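Local coordinates for protein alanine dehydrogenase/pyridine nucleotide transhydrogenase (Mycobacterium smegmatis str. MC2 155, PDB 3P2Y) that probably serves as the NAD(H)-binding alpha-1 subunit of a proton-translocating transhydrogenase, which transfers hydride between NAD(H) and NADP(H) coupled to proton movement across the membrane, at residues Q144-L149 and V347-D352; S150-V155 and E337-L342; A39-V44 and A65-A70. All coordinates share one frame; numbering follows the deposited sequence. Where two conformers were deposited one is given.

Contact 1: Q144-L149 and V347-D352; sequences QTMDAL and VTALLD. With CA (calcium ion), chain D.
M146 and T145 meet helix 336-354 at A349, the methyl of which is the hub of an almost wholly apolar contact. M146 CG lies 3.6 Å from A349 CB, and beyond it the thioether runs alongside the helix: SD comes to 4.4 Å from L350 CB, while CE ends 3.6 Å from the backbone O of A349. The chain is extended past CG (chi2 163°, chi3 -158°), which carries its end along this helix surface. I368 of helix 367-372 touches both M146 and L350.

Polar atoms contribute little directly. T145 OG1 approaches A349 CB at 3.5 Å, a van der Waals contact at the exposed margin, whereas T145 O accepts a hydrogen bond from N346 ND2, one turn before L350. Just after M146, D147 occupies the N-cap of helix 148-167, its OD1 accepting from S150 N.

A metal site lies at the C-terminal end of segment 347-352, where D352 O binds a calcium ion at 2.3 Å together with L355 O and two waters. D352 OD1 forms a salt bridge with R51. With carbon and sulfur making most of the touches, the contact rests mainly on dispersion and shape, the N346 amide adding a hydrogen bond to the adjoining backbone; the calcium site lies apart from it.

Contact 2: S150-V155 and E337-L342; sequences SSQANV and EHASEL
Helices 148-167 and 336-354 run nearly antiparallel here, the axes of 150-155 and 337-342 passing 9.3 Å apart with 164° between their N-to-C directions. S151 faces L342 and Q152 lies beside A339. Small side chains sit at the line of contact: S151 CB packs on L342 CB at 3.8 Å, and V155 CG2 rests on A339, 3.9 Å from its CA.

Between 150-155 and 337-342 the hydrogen bond comes from Q152, whose chain bends at chi2 (-51°), turning the amide so that NE2 lies between S151 OG and A339 O. NE2 donates to A339 O over 3.0 Å, with an N-H...O angle of 157°; the donor stands tilted from the carbonyl plane. The same nitrogen also donates to S151 OG at 3.1 Å, this partner lying in the amide plane. Two bonds thus hold NE2, while OE1 accepts from R37 NH1 and passes 3.5 Å from A339 CB, so the amide is fixed in rotation. S151 OG makes a second link to helix 336-354 through its hydrogen bond with N346 OD1.

Across the dimer interface, E337 forms a salt bridge with R170 of the second subunit, and F171 of that subunit packs on V155. The arrangement is a buried antiparallel helix pair, as in the alanine dehydrogenase/transhydrogenase family, whose two domains are joined by long helices.

Contact 3: A39-V44 and A65-A70; sequences ALVPKV and ALFSDA
With CG turned anti to its carbonyl carbon (chi1 -66°) and chi2 at -53°, F67 lays its ring beneath the pyrrolidine of P42, while V41, its CG1 likewise opposite the carbonyl carbon, directs that methyl to the same ring. P42 CD sits almost exactly over the centre of one face, 3.5 Å from the centroid and 5° off the normal, the geometry of a CH-pi interaction. CG of the proline reaches the CG and CD1 side of the ring, 3.9 Å from F67 CD1, so that two neighbouring methylenes rest on the aromatic surface. V41 CG1 approaches obliquely and meets F67 CE2 at 3.7 Å. The opposite face has the carbonyl oxygen of A65 above its centre, at 4.2 Å from the plane, so the ring lies between P42 and the backbone of A65.

Both partners sit where a helix begins. V41 is the N-cap residue of helix 42-50 and P42 its first residue; S68, directly after F67, is the N-cap of helix 69-74. Y72 of the latter helix touches both P42 and F67. E337 of helix 336-354 packs against F67.

Since proline carbons next to nitrogen carry somewhat polarised C-H bonds, placing CD over the pi cloud probably adds a modest electrostatic gain to dispersion. Carbon atoms make the contact between 39-44 and 65-70, and the Y72 hydroxyl, hydrogen-bonded to L40 O, adds a polar tie beside it.

Contacts 1 and 2 lie on the same pair of helices, 148-167 and 336-354, with centres about 12 Å apart; along the chain contact 2 is nested inside the loop that contact 1 closes. Contact 3 closes earlier, within the N-terminal part of the chain, its centre about 14 Å from that of contact 2 and about 18 Å from that of contact 1. Helix 336-354 ties the three together: its S340 packs on V41 of contact 3, and T348 on L40 and V44. Although it comes late in the sequence, this helix therefore packs against the six-stranded parallel-sheet domain, so that both ends of the chain build one domain, while helix 148-167 leads on toward the other.

Contact 1: Q144-L149 and V347-D352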
ATOM      1  N   GLN A 144     -26.904  -4.603  15.033  1.00 16.95           N
ATOM      2  CA  GLN A 144     -25.470  -4.230  15.028  1.00 19.09           C
ATOM      3  C   GLN A 144     -24.563  -5.254  14.354  1.00 18.39           C
ATOM      4  O   GLN A 144     -23.639  -4.887  13.614  1.00 19.70           O
ATOM      5  CB  GLN A 144     -24.968  -4.018  16.454  1.00 20.06           C
ATOM      6  CG  GLN A 144     -25.375  -2.722  17.039  1.00 27.09           C
ATOM      7  CD  GLN A 144     -24.600  -2.443  18.304  1.00 33.36           C
ATOM      8  OE1 GLN A 144     -24.724  -3.170  19.304  1.00 38.33           O
ATOM      9  NE2 GLN A 144     -23.759  -1.417  18.258  1.00 36.43           N
ATOM     10  N   THR A 145     -24.842  -6.532  14.577  1.00 16.62           N
ATOM     11  CA  THR A 145     -24.014  -7.597  14.002  1.00 15.41           C
ATOM     12  C   THR A 145     -24.284  -7.854  12.509  1.00 13.58           C
ATOM     13  O   THR A 145     -23.563  -8.642  11.877  1.00 11.90           O
ATOM     14  CB  THR A 145     -24.221  -8.943  14.754  1.00 15.85           C
ATOM     15  OG1 THR A 145     -25.582  -9.330  14.644  1.00 17.33           O
ATOM     16  CG2 THR A 145     -23.849  -8.820  16.232  1.00 18.41           C
ATOM     17  N   MET A 146     -25.302  -7.186  11.957  1.00 11.80           N
ATOM     18  CA  MET A 146     -25.786  -7.415  10.575  1.00 11.97           C
ATOM     19  C   MET A 146     -25.419  -6.282   9.638  1.00 11.79           C
ATOM     20  O   MET A 146     -25.859  -6.271   8.486  1.00 12.59           O
ATOM     21  CB  MET A 146     -27.332  -7.570  10.552  1.00 12.21           C
ATOM     22  CG  MET A 146     -27.824  -8.719  11.371  1.00 12.26           C
ATOM     23  SD  MET A 146     -29.613  -8.536  11.698  1.00 15.08           S
ATOM     24  CE  MET A 146     -29.718  -9.591  13.152  1.00 16.29           C
ATOM     25  N   ASP A 147     -24.607  -5.332  10.117  1.00 11.63           N
ATOM     26  CA  ASP A 147     -24.389  -4.101   9.367  1.00 12.19           C
ATOM     27  C   ASP A 147     -23.272  -4.288   8.335  1.00 10.87           C
ATOM     28  O   ASP A 147     -22.096  -3.986   8.601  1.00 10.65           O
ATOM     29  CB  ASP A 147     -24.029  -2.962  10.328  1.00 12.59           C
ATOM     30  CG  ASP A 147     -23.975  -1.604   9.646  1.00 16.35           C
ATOM     31  OD1 ASP A 147     -24.007  -1.512   8.396  1.00 13.84           O
ATOM     32  OD2 ASP A 147     -23.879  -0.596  10.394  1.00 17.25           O
ATOM     33  N   ALA A 148     -23.654  -4.804   7.171  1.00 11.56           N
ATOM     34  CA  ALA A 148     -22.694  -5.023   6.075  1.00 10.42           C
ATOM     35  C   ALA A 148     -22.106  -3.742   5.479  1.00 11.55           C
ATOM     36  O   ALA A 148     -20.934  -3.712   5.067  1.00 11.20           O
ATOM     37  CB  ALA A 148     -23.361  -5.876   4.967  1.00 10.84           C
ATOM     38  N   LEU A 149     -22.917  -2.693   5.356  1.00 10.97           N
ATOM     39  CA  LEU A 149     -22.363  -1.423   4.891  1.00 11.48           C
ATOM     40  C   LEU A 149     -21.172  -1.005   5.784  1.00 11.76           C
ATOM     41  O   LEU A 149     -20.115  -0.615   5.254  1.00 11.50           O
ATOM     42  CB  LEU A 149     -23.446  -0.317   4.803  1.00 12.67           C
ATOM     43  CG  LEU A 149     -24.450  -0.503   3.651  1.00 14.38           C
ATOM     44  CD1 LEU A 149     -25.627   0.460   3.869  1.00 18.66           C
ATOM     45  CD2 LEU A 149     -23.809  -0.360   2.244  1.00 16.65           C
ATOM     46  N   VAL A 347     -24.318 -11.445   6.998  1.00  8.48           N
ATOM     47  CA  VAL A 347     -25.371 -12.193   6.283  1.00  9.41           C
ATOM     48  C   VAL A 347     -25.937 -13.331   7.159  1.00  9.67           C
ATOM     49  O   VAL A 347     -27.189 -13.549   7.238  1.00  9.01           O
ATOM     50  CB  VAL A 347     -24.816 -12.717   4.924  1.00 11.06           C
ATOM     51  CG1 VAL A 347     -25.730 -13.825   4.370  1.00 15.05           C
ATOM     52  CG2 VAL A 347     -24.732 -11.509   3.934  1.00 11.26           C
ATOM     53  N   THR A 348     -25.057 -14.041   7.851  1.00  9.03           N
ATOM     54  CA  THR A 348     -25.553 -15.166   8.670  1.00 11.08           C
ATOM     55  C   THR A 348     -26.301 -14.705   9.914  1.00 10.95           C
ATOM     56  O   THR A 348     -27.198 -15.410  10.401  1.00 11.55           O
ATOM     57  CB  THR A 348     -24.474 -16.206   9.005  1.00 12.07           C
ATOM     58  OG1 THR A 348     -23.389 -15.568   9.682  1.00 14.84           O
ATOM     59  CG2 THR A 348     -23.953 -16.834   7.714  1.00 11.96           C
ATOM     60  N   ALA A 349     -25.966 -13.510  10.414  1.00 10.85           N
ATOM     61  CA  ALA A 349     -26.708 -12.974  11.550  1.00 10.81           C
ATOM     62  C   ALA A 349     -28.155 -12.692  11.104  1.00 11.70           C
ATOM     63  O   ALA A 349     -29.100 -12.942  11.871  1.00 12.25           O
ATOM     64  CB  ALA A 349     -26.000 -11.704  12.134  1.00 10.49           C
ATOM     65  N   LEU A 350     -28.334 -12.155   9.897  1.00 11.90           N
ATOM     66  CA  LEU A 350     -29.686 -11.921   9.379  1.00 12.91           C
ATOM     67  C   LEU A 350     -30.362 -13.258   9.113  1.00 13.37           C
ATOM     68  O   LEU A 350     -31.535 -13.451   9.446  1.00 14.98           O
ATOM     69  CB  LEU A 350     -29.664 -11.110   8.081  1.00 13.35           C
ATOM     70  CG  LEU A 350     -31.025 -10.968   7.367  1.00 14.06           C
ATOM     71  CD1 LEU A 350     -31.992 -10.184   8.274  1.00 16.56           C
ATOM     72  CD2 LEU A 350     -30.890 -10.287   6.000  1.00 13.96           C
ATOM     73  N   LEU A 351     -29.630 -14.177   8.499  1.00 13.34           N
ATOM     74  CA  LEU A 351     -30.196 -15.474   8.156  1.00 13.89           C
ATOM     75  C   LEU A 351     -30.735 -16.173   9.416  1.00 14.98           C
ATOM     76  O   LEU A 351     -31.816 -16.806   9.376  1.00 15.56           O
ATOM     77  CB  LEU A 351     -29.131 -16.337   7.467  1.00 12.77           C
ATOM     78  CG  LEU A 351     -29.521 -17.799   7.182  1.00 15.26           C
ATOM     79  CD1 LEU A 351     -30.751 -17.861   6.247  1.00 16.58           C
ATOM     80  CD2 LEU A 351     -28.306 -18.574   6.595  1.00 17.91           C
ATOM     81  N   ASP A 352     -30.020 -16.036  10.532  1.00 15.85           N
ATOM     82  CA  ASP A 352     -30.437 -16.672  11.790  1.00 18.85           C
ATOM     83  C   ASP A 352     -31.805 -16.166  12.247  1.00 19.79           C
ATOM     84  O   ASP A 352     -32.542 -16.913  12.920  1.00 19.34           O
ATOM     85  CB  ASP A 352     -29.408 -16.469  12.925  1.00 19.72           C
ATOM     86  CG  ASP A 352     -28.142 -17.324  12.755  1.00 24.07           C
ATOM     87  OD1 ASP A 352     -28.113 -18.264  11.926  1.00 29.06           O
ATOM     88  OD2 ASP A 352     -27.160 -17.039  13.464  1.00 26.92           O
TER
HETATM   89 CA    CA D 363     -33.616 -18.371  14.371  0.50 25.79          CA
HETATM   90  O   HOH W   1     -31.957 -19.825  13.816  1.00 40.60           O
HETATM   91  O   HOH W   2     -35.360 -16.748  14.539  1.00 44.22           O

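Contact 2: S150-V155 and E337-L342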
ATOM      1  N   SER A 150     -21.307  -1.150   7.106  1.00 10.99           N
ATOM      2  CA  SER A 150     -20.232  -0.772   8.040  0.50 11.43           C
ATOM      3  C   SER A 150     -19.013  -1.695   7.943  1.00 11.14           C
ATOM      4  O   SER A 150     -17.865  -1.236   7.938  1.00 10.03           O
ATOM      5  CB  SER A 150     -20.764  -0.744   9.481  0.50 11.84           C
ATOM      6  OG  SER A 150     -19.724  -0.645  10.425  0.50 13.39           O
ATOM      7  N   SER A 151     -19.242  -3.008   7.872  1.00 10.09           N
ATOM      8  CA  SER A 151     -18.051  -3.896   7.849  1.00 10.16           C
ATOM      9  C   SER A 151     -17.215  -3.654   6.592  1.00  9.72           C
ATOM     10  O   SER A 151     -15.985  -3.629   6.657  1.00  9.32           O
ATOM     11  CB  SER A 151     -18.418  -5.388   7.985  1.00 11.14           C
ATOM     12  OG  SER A 151     -19.120  -5.887   6.853  1.00  9.54           O
ATOM     13  N   GLN A 152     -17.894  -3.466   5.461  1.00  9.31           N
ATOM     14  CA  GLN A 152     -17.195  -3.182   4.198  1.00  9.09           C
ATOM     15  C   GLN A 152     -16.530  -1.810   4.217  1.00  9.58           C
ATOM     16  O   GLN A 152     -15.415  -1.630   3.668  1.00  9.31           O
ATOM     17  CB  GLN A 152     -18.119  -3.353   2.988  1.00  8.13           C
ATOM     18  CG  GLN A 152     -18.743  -4.776   2.946  1.00  7.32           C
ATOM     19  CD  GLN A 152     -17.691  -5.900   3.067  1.00  6.41           C
ATOM     20  OE1 GLN A 152     -17.002  -6.195   2.108  1.00  7.69           O
ATOM     21  NE2 GLN A 152     -17.594  -6.535   4.241  1.00  7.53           N
ATOM     22  N   ALA A 153     -17.192  -0.848   4.856  1.00  8.51           N
ATOM     23  CA  ALA A 153     -16.619   0.508   4.950  1.00  9.08           C
ATOM     24  C   ALA A 153     -15.372   0.500   5.832  1.00  9.02           C
ATOM     25  O   ALA A 153     -14.419   1.253   5.560  1.00  9.74           O
ATOM     26  CB  ALA A 153     -17.694   1.498   5.501  1.00  9.92           C
ATOM     27  N   ASN A 154     -15.353  -0.332   6.884  1.00  8.38           N
ATOM     28  CA  ASN A 154     -14.130  -0.488   7.711  1.00 10.16           C
ATOM     29  C   ASN A 154     -12.966  -0.957   6.873  1.00  9.51           C
ATOM     30  O   ASN A 154     -11.859  -0.418   6.969  1.00  9.50           O
ATOM     31  CB  ASN A 154     -14.325  -1.493   8.856  1.00 10.93           C
ATOM     32  CG  ASN A 154     -14.565  -0.838  10.173  1.00 17.16           C
ATOM     33  OD1 ASN A 154     -13.810   0.059  10.595  1.00 17.05           O
ATOM     34  ND2 ASN A 154     -15.612  -1.311  10.886  1.00 20.39           N
ATOM     35  N   VAL A 155     -13.207  -1.967   6.039  1.00  8.67           N
ATOM     36  CA  VAL A 155     -12.128  -2.434   5.156  1.00  8.44           C
ATOM     37  C   VAL A 155     -11.691  -1.290   4.214  1.00  8.33           C
ATOM     38  O   VAL A 155     -10.487  -1.099   3.985  1.00  8.78           O
ATOM     39  CB  VAL A 155     -12.542  -3.668   4.329  1.00  8.95           C
ATOM     40  CG1 VAL A 155     -11.396  -4.057   3.330  1.00  7.66           C
ATOM     41  CG2 VAL A 155     -12.880  -4.866   5.282  1.00  8.73           C
ATOM     42  N   GLU A 337     -10.362 -11.678   1.917  1.00  7.34           N
ATOM     43  CA  GLU A 337     -10.662 -12.706   2.905  1.00  8.61           C
ATOM     44  C   GLU A 337     -11.340 -12.061   4.097  1.00  8.25           C
ATOM     45  O   GLU A 337     -12.432 -12.512   4.507  1.00  8.40           O
ATOM     46  CB  GLU A 337      -9.440 -13.501   3.378  1.00  8.25           C
ATOM     47  CG  GLU A 337      -9.848 -14.329   4.628  1.00  9.46           C
ATOM     48  CD  GLU A 337      -8.848 -15.372   5.094  1.00 12.31           C
ATOM     49  OE1 GLU A 337      -7.766 -15.503   4.531  1.00 10.78           O
ATOM     50  OE2 GLU A 337      -9.199 -16.074   6.078  1.00 13.31           O
ATOM     51  N   HIS A 338     -10.735 -11.024   4.670  1.00  7.91           N
ATOM     52  CA  HIS A 338     -11.432 -10.404   5.823  1.00  7.87           C
ATOM     53  C   HIS A 338     -12.684  -9.620   5.435  1.00  8.08           C
ATOM     54  O   HIS A 338     -13.647  -9.627   6.194  1.00  8.06           O
ATOM     55  CB  HIS A 338     -10.502  -9.578   6.715  1.00  8.22           C
ATOM     56  CG  HIS A 338      -9.710 -10.399   7.682  1.00  9.05           C
ATOM     57  ND1 HIS A 338      -8.553  -9.929   8.271  1.00  7.90           N
ATOM     58  CD2 HIS A 338      -9.902 -11.650   8.171  1.00 10.41           C
ATOM     59  CE1 HIS A 338      -8.067 -10.854   9.083  1.00 12.17           C
ATOM     60  NE2 HIS A 338      -8.871 -11.905   9.048  1.00 10.80           N
ATOM     61  N   ALA A 339     -12.710  -8.993   4.253  1.00  7.74           N
ATOM     62  CA  ALA A 339     -13.972  -8.356   3.813  1.00  7.79           C
ATOM     63  C   ALA A 339     -15.068  -9.433   3.734  1.00  7.91           C
ATOM     64  O   ALA A 339     -16.193  -9.225   4.228  1.00  7.35           O
ATOM     65  CB  ALA A 339     -13.788  -7.633   2.447  1.00  7.99           C
ATOM     66  N   SER A 340     -14.753 -10.591   3.147  1.00  8.10           N
ATOM     67  CA  SER A 340     -15.780 -11.643   3.015  1.00  8.04           C
ATOM     68  C   SER A 340     -16.152 -12.265   4.332  1.00  7.75           C
ATOM     69  O   SER A 340     -17.299 -12.655   4.515  1.00  7.68           O
ATOM     70  CB  SER A 340     -15.345 -12.769   2.076  1.00  8.48           C
ATOM     71  OG  SER A 340     -15.037 -12.228   0.805  1.00  8.37           O
ATOM     72  N   GLU A 341     -15.183 -12.428   5.226  1.00  8.57           N
ATOM     73  CA  GLU A 341     -15.495 -13.055   6.528  1.00  8.81           C
ATOM     74  C   GLU A 341     -16.437 -12.187   7.337  1.00  9.07           C
ATOM     75  O   GLU A 341     -17.406 -12.698   7.894  1.00  8.85           O
ATOM     76  CB  GLU A 341     -14.217 -13.334   7.312  1.00 10.57           C
ATOM     77  CG  GLU A 341     -14.459 -13.996   8.673  1.00  9.95           C
ATOM     78  CD  GLU A 341     -13.148 -14.200   9.436  1.00 18.19           C
ATOM     79  OE1 GLU A 341     -12.169 -14.643   8.812  1.00 16.74           O
ATOM     80  OE2 GLU A 341     -13.097 -13.917  10.659  1.00 18.88           O
ATOM     81  N   LEU A 342     -16.163 -10.890   7.402  1.00  8.27           N
ATOM     82  CA  LEU A 342     -17.034  -9.978   8.141  1.00  9.33           C
ATOM     83  C   LEU A 342     -18.437  -9.940   7.517  1.00  8.77           C
ATOM     84  O   LEU A 342     -19.435 -10.005   8.243  1.00  8.33           O
ATOM     85  CB  LEU A 342     -16.427  -8.583   8.180  1.00  8.95           C
ATOM     86  CG  LEU A 342     -15.110  -8.544   8.978  1.00 11.78           C
ATOM     87  CD1 LEU A 342     -14.512  -7.155   8.829  1.00 14.08           C
ATOM     88  CD2 LEU A 342     -15.307  -8.894  10.446  1.00 12.95           C
TER

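Contact 3: A39-V44 and A65-A70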
ATOM      1  N   ALA A  39     -19.686 -14.571  -0.563  1.00  6.84           N
ATOM      2  CA  ALA A  39     -20.635 -14.224   0.521  1.00  7.79           C
ATOM      3  C   ALA A  39     -20.419 -15.022   1.802  1.00  8.45           C
ATOM      4  O   ALA A  39     -20.672 -14.498   2.868  1.00  8.80           O
ATOM      5  CB  ALA A  39     -22.099 -14.355   0.061  1.00  7.36           C
ATOM      6  N   LEU A  40     -19.974 -16.276   1.690  1.00  8.40           N
ATOM      7  CA  LEU A  40     -19.576 -17.030   2.878  1.00  9.42           C
ATOM      8  C   LEU A  40     -18.151 -17.527   2.705  1.00  9.56           C
ATOM      9  O   LEU A  40     -17.773 -17.953   1.610  1.00 10.94           O
ATOM     10  CB  LEU A  40     -20.499 -18.243   3.108  1.00  9.01           C
ATOM     11  CG  LEU A  40     -21.994 -17.984   3.322  1.00  9.03           C
ATOM     12  CD1 LEU A  40     -22.680 -19.335   3.577  1.00 11.63           C
ATOM     13  CD2 LEU A  40     -22.234 -16.997   4.517  1.00  7.59           C
ATOM     14  N   VAL A  41     -17.368 -17.467   3.793  1.00  9.71           N
ATOM     15  CA  VAL A  41     -16.022 -18.021   3.817  1.00 10.13           C
ATOM     16  C   VAL A  41     -16.079 -19.387   4.489  1.00 10.16           C
ATOM     17  O   VAL A  41     -17.019 -19.665   5.247  1.00 10.65           O
ATOM     18  CB  VAL A  41     -15.018 -17.098   4.612  1.00 10.22           C
ATOM     19  CG1 VAL A  41     -14.864 -15.742   3.885  1.00  9.22           C
ATOM     20  CG2 VAL A  41     -15.466 -16.900   6.062  1.00 10.75           C
ATOM     21  N   PRO A  42     -15.067 -20.231   4.254  1.00 10.99           N
ATOM     22  CA  PRO A  42     -15.103 -21.588   4.810  1.00 11.89           C
ATOM     23  C   PRO A  42     -15.352 -21.669   6.323  1.00 12.39           C
ATOM     24  O   PRO A  42     -16.115 -22.529   6.763  1.00 12.63           O
ATOM     25  CB  PRO A  42     -13.720 -22.150   4.425  1.00 11.72           C
ATOM     26  CG  PRO A  42     -13.463 -21.472   3.062  1.00 12.41           C
ATOM     27  CD  PRO A  42     -13.871 -20.029   3.408  1.00 11.00           C
ATOM     28  N   LYS A  43     -14.762 -20.771   7.120  1.00 12.73           N
ATOM     29  CA  LYS A  43     -14.979 -20.809   8.587  1.00 14.05           C
ATOM     30  C   LYS A  43     -16.440 -20.636   8.978  1.00 13.59           C
ATOM     31  O   LYS A  43     -16.889 -21.224   9.972  1.00 13.26           O
ATOM     32  CB  LYS A  43     -14.160 -19.725   9.335  1.00 13.80           C
ATOM     33  CG  LYS A  43     -12.664 -19.952   9.360  1.00 20.93           C
ATOM     34  CD  LYS A  43     -11.997 -18.697   9.976  1.00 23.87           C
ATOM     35  CE  LYS A  43     -10.477 -18.754   9.832  1.00 31.62           C
ATOM     36  NZ  LYS A  43      -9.855 -17.745  10.726  1.00 31.80           N
ATOM     37  N   VAL A  44     -17.180 -19.844   8.199  1.00 12.05           N
ATOM     38  CA  VAL A  44     -18.589 -19.588   8.479  1.00 11.76           C
ATOM     39  C   VAL A  44     -19.426 -20.740   7.960  1.00 12.20           C
ATOM     40  O   VAL A  44     -20.354 -21.205   8.622  1.00 12.69           O
ATOM     41  CB  VAL A  44     -19.038 -18.196   7.886  1.00 10.84           C
ATOM     42  CG1 VAL A  44     -20.556 -17.978   8.016  1.00 10.35           C
ATOM     43  CG2 VAL A  44     -18.278 -17.051   8.617  1.00 12.32           C
ATOM     44  N   ALA A  65     -10.687 -14.764  -3.166  1.00 10.53           N
ATOM     45  CA  ALA A  65     -10.172 -14.634  -1.801  1.00 11.28           C
ATOM     46  C   ALA A  65      -9.091 -15.691  -1.482  1.00 12.63           C
ATOM     47  O   ALA A  65      -8.647 -15.811  -0.348  1.00 12.82           O
ATOM     48  CB  ALA A  65     -11.336 -14.686  -0.766  1.00 10.07           C
ATOM     49  N   LEU A  66      -8.676 -16.425  -2.512  1.00 13.11           N
ATOM     50  CA  LEU A  66      -7.623 -17.457  -2.433  1.00 14.90           C
ATOM     51  C   LEU A  66      -7.990 -18.729  -1.655  1.00 15.84           C
ATOM     52  O   LEU A  66      -7.089 -19.467  -1.208  1.00 17.81           O
ATOM     53  CB  LEU A  66      -6.272 -16.854  -1.981  1.00 15.29           C
ATOM     54  CG  LEU A  66      -5.842 -15.627  -2.802  1.00 15.74           C
ATOM     55  CD1 LEU A  66      -4.470 -15.046  -2.361  1.00 17.19           C
ATOM     56  CD2 LEU A  66      -5.831 -15.957  -4.279  1.00 18.54           C
ATOM     57  N   PHE A  67      -9.293 -19.004  -1.522  1.00 15.35           N
ATOM     58  CA  PHE A  67      -9.799 -20.263  -0.950  1.00 15.19           C
ATOM     59  C   PHE A  67      -9.909 -21.280  -2.077  1.00 16.50           C
ATOM     60  O   PHE A  67     -10.021 -20.883  -3.250  1.00 17.99           O
ATOM     61  CB  PHE A  67     -11.180 -20.069  -0.350  1.00 15.14           C
ATOM     62  CG  PHE A  67     -11.185 -19.153   0.842  1.00 17.07           C
ATOM     63  CD1 PHE A  67     -10.328 -19.406   1.902  1.00 18.82           C
ATOM     64  CD2 PHE A  67     -12.017 -18.032   0.878  1.00 17.20           C
ATOM     65  CE1 PHE A  67     -10.307 -18.559   3.015  1.00 22.11           C
ATOM     66  CE2 PHE A  67     -12.006 -17.194   2.000  1.00 18.83           C
ATOM     67  CZ  PHE A  67     -11.157 -17.466   3.044  1.00 18.80           C
ATOM     68  N   SER A  68      -9.895 -22.571  -1.745  1.00 14.83           N
ATOM     69  CA  SER A  68     -10.130 -23.592  -2.786  1.00 13.29           C
ATOM     70  C   SER A  68     -11.472 -24.276  -2.583  1.00 12.70           C
ATOM     71  O   SER A  68     -12.099 -24.165  -1.514  1.00 12.85           O
ATOM     72  CB  SER A  68      -9.016 -24.647  -2.757  1.00 13.92           C
ATOM     73  OG  SER A  68      -9.085 -25.286  -1.499  1.00 15.21           O
ATOM     74  N   ASP A  69     -11.912 -25.035  -3.592  1.00 12.29           N
ATOM     75  CA  ASP A  69     -13.128 -25.833  -3.448  1.00 12.98           C
ATOM     76  C   ASP A  69     -12.920 -26.799  -2.276  1.00 13.19           C
ATOM     77  O   ASP A  69     -13.852 -27.056  -1.503  1.00 12.96           O
ATOM     78  CB  ASP A  69     -13.387 -26.663  -4.715  1.00 12.28           C
ATOM     79  CG  ASP A  69     -13.975 -25.849  -5.862  1.00 12.51           C
ATOM     80  OD1 ASP A  69     -14.125 -24.614  -5.747  1.00 11.24           O
ATOM     81  OD2 ASP A  69     -14.240 -26.470  -6.917  1.00 12.02           O
ATOM     82  N   ALA A  70     -11.693 -27.337  -2.144  1.00 13.76           N
ATOM     83  CA  ALA A  70     -11.411 -28.279  -1.037  1.00 14.20           C
ATOM     84  C   ALA A  70     -11.609 -27.624   0.332  1.00 14.04           C
ATOM     85  O   ALA A  70     -12.059 -28.285   1.257  1.00 14.74           O
ATOM     86  CB  ALA A  70     -10.003 -28.890  -1.149  1.00 14.99           C
TER